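Local structure of IWS1 (Encephalitozoon cuniculi, 2XPL) at residues E11-L16 and E58-E63. The protein is probably a transcription factor that regulates RNA polymerase II transcription and, through its conserved helical domain, forms a complex with the elongation factor Spt6. Numbering follows the deposited sequence.
Sequences EISRSL and ESLLDE
S13 of helix 6-32 faces L60 of helix 54-62 at the closest CA pair of the two segments, 5.3 Å apart. Methyl CD2 of L60 lies 3.6 Å from CA of S13, so the leucine rests against backbone as much as side chain. With CG anti to its own carbonyl carbon, L60 turns this branch in toward helix 6-32, although its CB points neither at that helix nor away from it. The same methyl meets CD2 of L16, one turn further along, at 3.7 Å, so that one methyl touches both residues. Beside it, OG of S13 approaches CB of S59 at 3.4 Å, a van der Waals contact; the hydroxyl itself is hydrogen-bonded to the carbonyl O of V9, one turn back, which satisfies its polarity in this buried place. Toward the exposed side R14 reaches over with a chain extended from CG to NE and forms a salt bridge with E63, NE to OE2 2.9 Å. The bond is nearly straight (167° at the hydrogen) and lies close to the guanidinium plane, but meets OE2 from above the carboxylate plane; the two planes are 54° apart. E63, the first residue past the helical conformation, bends its chain at chi2, with OE2 at NE of R14. In this protein, whose sequence contains a TFIIS N-terminal-like helical bundle, the short helix 54-62 packs on the long helix 6-32, the local axes 9.1 Å apart and inclined at 49°. Further out, L16 continues onto I47, I50 and L51 of helix 39-51, and L60 onto I65 of helix 65-73, joining four helices through apolar side chains. The backbone O of E63 accepts a hydrogen bond from NZ of K17, a second tie from helix 6-32.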
loop_
_atom_site.group_PDB
_atom_site.type_symbol
_atom_site.label_atom_id
_atom_site.label_comp_id
_atom_site.label_asym_id
_atom_site.label_seq_id
_atom_site.Cartn_x
_atom_site.Cartn_y
_atom_site.Cartn_z
ATOM N N GLU A 11 -0.723 -1.880 10.762
ATOM C CA GLU A 11 -0.603 -2.722 9.567
ATOM C C GLU A 11 -0.229 -1.931 8.294
ATOM O O GLU A 11 0.632 -2.347 7.474
ATOM C CB GLU A 11 -1.840 -3.636 9.356
ATOM C CG GLU A 11 -1.480 -4.819 8.414
ATOM C CD GLU A 11 -2.367 -6.047 8.520
ATOM O OE1 GLU A 11 -2.060 -7.088 7.881
ATOM O OE2 GLU A 11 -3.374 -5.995 9.236
ATOM N N ILE A 12 -0.866 -0.779 8.161
ATOM C CA ILE A 12 -0.644 0.129 7.073
ATOM C C ILE A 12 0.740 0.762 7.173
ATOM O O ILE A 12 1.436 0.910 6.142
ATOM C CB ILE A 12 -1.703 1.236 7.082
ATOM C CG1 ILE A 12 -3.040 0.649 6.631
ATOM C CG2 ILE A 12 -1.290 2.389 6.215
ATOM C CD1 ILE A 12 -4.187 1.549 6.855
ATOM N N SER A 13 1.161 1.094 8.391
ATOM C CA SER A 13 2.523 1.657 8.578
ATOM C C SER A 13 3.554 0.595 8.157
ATOM O O SER A 13 4.491 0.885 7.383
ATOM C CB SER A 13 2.765 2.075 10.031
ATOM O OG SER A 13 1.835 3.083 10.377
ATOM N N ARG A 14 3.379 -0.629 8.652
ATOM C CA ARG A 14 4.283 -1.732 8.231
ATOM C C ARG A 14 4.246 -1.961 6.724
ATOM O O ARG A 14 5.262 -2.232 6.102
ATOM C CB ARG A 14 3.959 -3.037 8.949
ATOM C CG ARG A 14 4.446 -2.978 10.396
ATOM C CD ARG A 14 3.887 -4.120 11.251
ATOM N NE ARG A 14 4.486 -4.135 12.602
ATOM C CZ ARG A 14 4.002 -4.842 13.624
ATOM N NH1 ARG A 14 2.914 -5.608 13.471
ATOM N NH2 ARG A 14 4.622 -4.815 14.797
ATOM N N SER A 15 3.061 -1.854 6.131
ATOM C CA SER A 15 2.943 -2.162 4.722
ATOM C C SER A 15 3.703 -1.109 3.893
ATOM O O SER A 15 4.328 -1.434 2.881
ATOM C CB SER A 15 1.479 -2.134 4.375
ATOM O OG SER A 15 1.326 -2.522 3.054
ATOM N N LEU A 16 3.601 0.148 4.315
ATOM C CA LEU A 16 4.299 1.265 3.682
ATOM C C LEU A 16 5.813 1.124 3.822
ATOM O O LEU A 16 6.508 1.251 2.825
ATOM C CB LEU A 16 3.810 2.638 4.194
ATOM C CG LEU A 16 4.295 3.909 3.493
ATOM C CD1 LEU A 16 3.842 3.934 2.073
ATOM C CD2 LEU A 16 3.706 5.138 4.206
ATOM N N GLU A 58 3.254 8.887 13.874
ATOM C CA GLU A 58 3.784 8.354 15.126
ATOM C C GLU A 58 4.162 6.871 14.991
ATOM O O GLU A 58 5.258 6.486 15.372
ATOM C CB GLU A 58 2.768 8.560 16.260
ATOM C CG GLU A 58 3.327 8.359 17.605
ATOM C CD GLU A 58 2.353 8.730 18.715
ATOM O OE1 GLU A 58 1.246 8.121 18.825
ATOM O OE2 GLU A 58 2.727 9.620 19.502
ATOM N N SER A 59 3.259 6.068 14.419
ATOM C CA SER A 59 3.564 4.662 14.091
ATOM C C SER A 59 4.704 4.555 13.096
ATOM O O SER A 59 5.652 3.800 13.350
ATOM C CB SER A 59 2.318 3.891 13.622
ATOM O OG SER A 59 1.459 3.785 14.748
ATOM N N LEU A 60 4.644 5.343 12.016
ATOM C CA LEU A 60 5.683 5.269 10.932
ATOM C C LEU A 60 7.038 5.605 11.535
ATOM O O LEU A 60 8.007 4.841 11.400
ATOM C CB LEU A 60 5.368 6.191 9.746
ATOM C CG LEU A 60 4.153 5.927 8.850
ATOM C CD1 LEU A 60 3.768 7.164 8.055
ATOM C CD2 LEU A 60 4.358 4.718 7.868
ATOM N N LEU A 61 7.096 6.731 12.235
ATOM C CA LEU A 61 8.325 7.125 12.929
ATOM C C LEU A 61 8.826 6.040 13.906
ATOM O O LEU A 61 10.002 5.677 13.869
ATOM C CB LEU A 61 8.134 8.484 13.645
ATOM C CG LEU A 61 7.853 9.655 12.676
ATOM C CD1 LEU A 61 7.419 10.923 13.426
ATOM C CD2 LEU A 61 9.119 9.920 11.888
ATOM N N ASP A 62 7.916 5.503 14.744
ATOM C CA ASP A 62 8.241 4.487 15.758
ATOM C C ASP A 62 8.733 3.222 15.085
ATOM O O ASP A 62 9.578 2.546 15.630
ATOM C CB ASP A 62 6.991 4.128 16.585
ATOM C CG ASP A 62 7.292 3.212 17.750
ATOM O OD1 ASP A 62 8.197 3.599 18.519
ATOM O OD2 ASP A 62 6.590 2.149 17.940
ATOM N N GLU A 63 8.194 2.920 13.898
ATOM C CA GLU A 63 8.566 1.720 13.112
ATOM C C GLU A 63 9.861 1.908 12.261
ATOM O O GLU A 63 10.206 1.047 11.445
ATOM C CB GLU A 63 7.381 1.356 12.206
ATOM C CG GLU A 63 7.172 -0.111 11.875
ATOM C CD GLU A 63 6.745 -0.955 13.104
ATOM O OE1 GLU A 63 6.545 -0.425 14.216
ATOM O OE2 GLU A 63 6.628 -2.179 12.966
#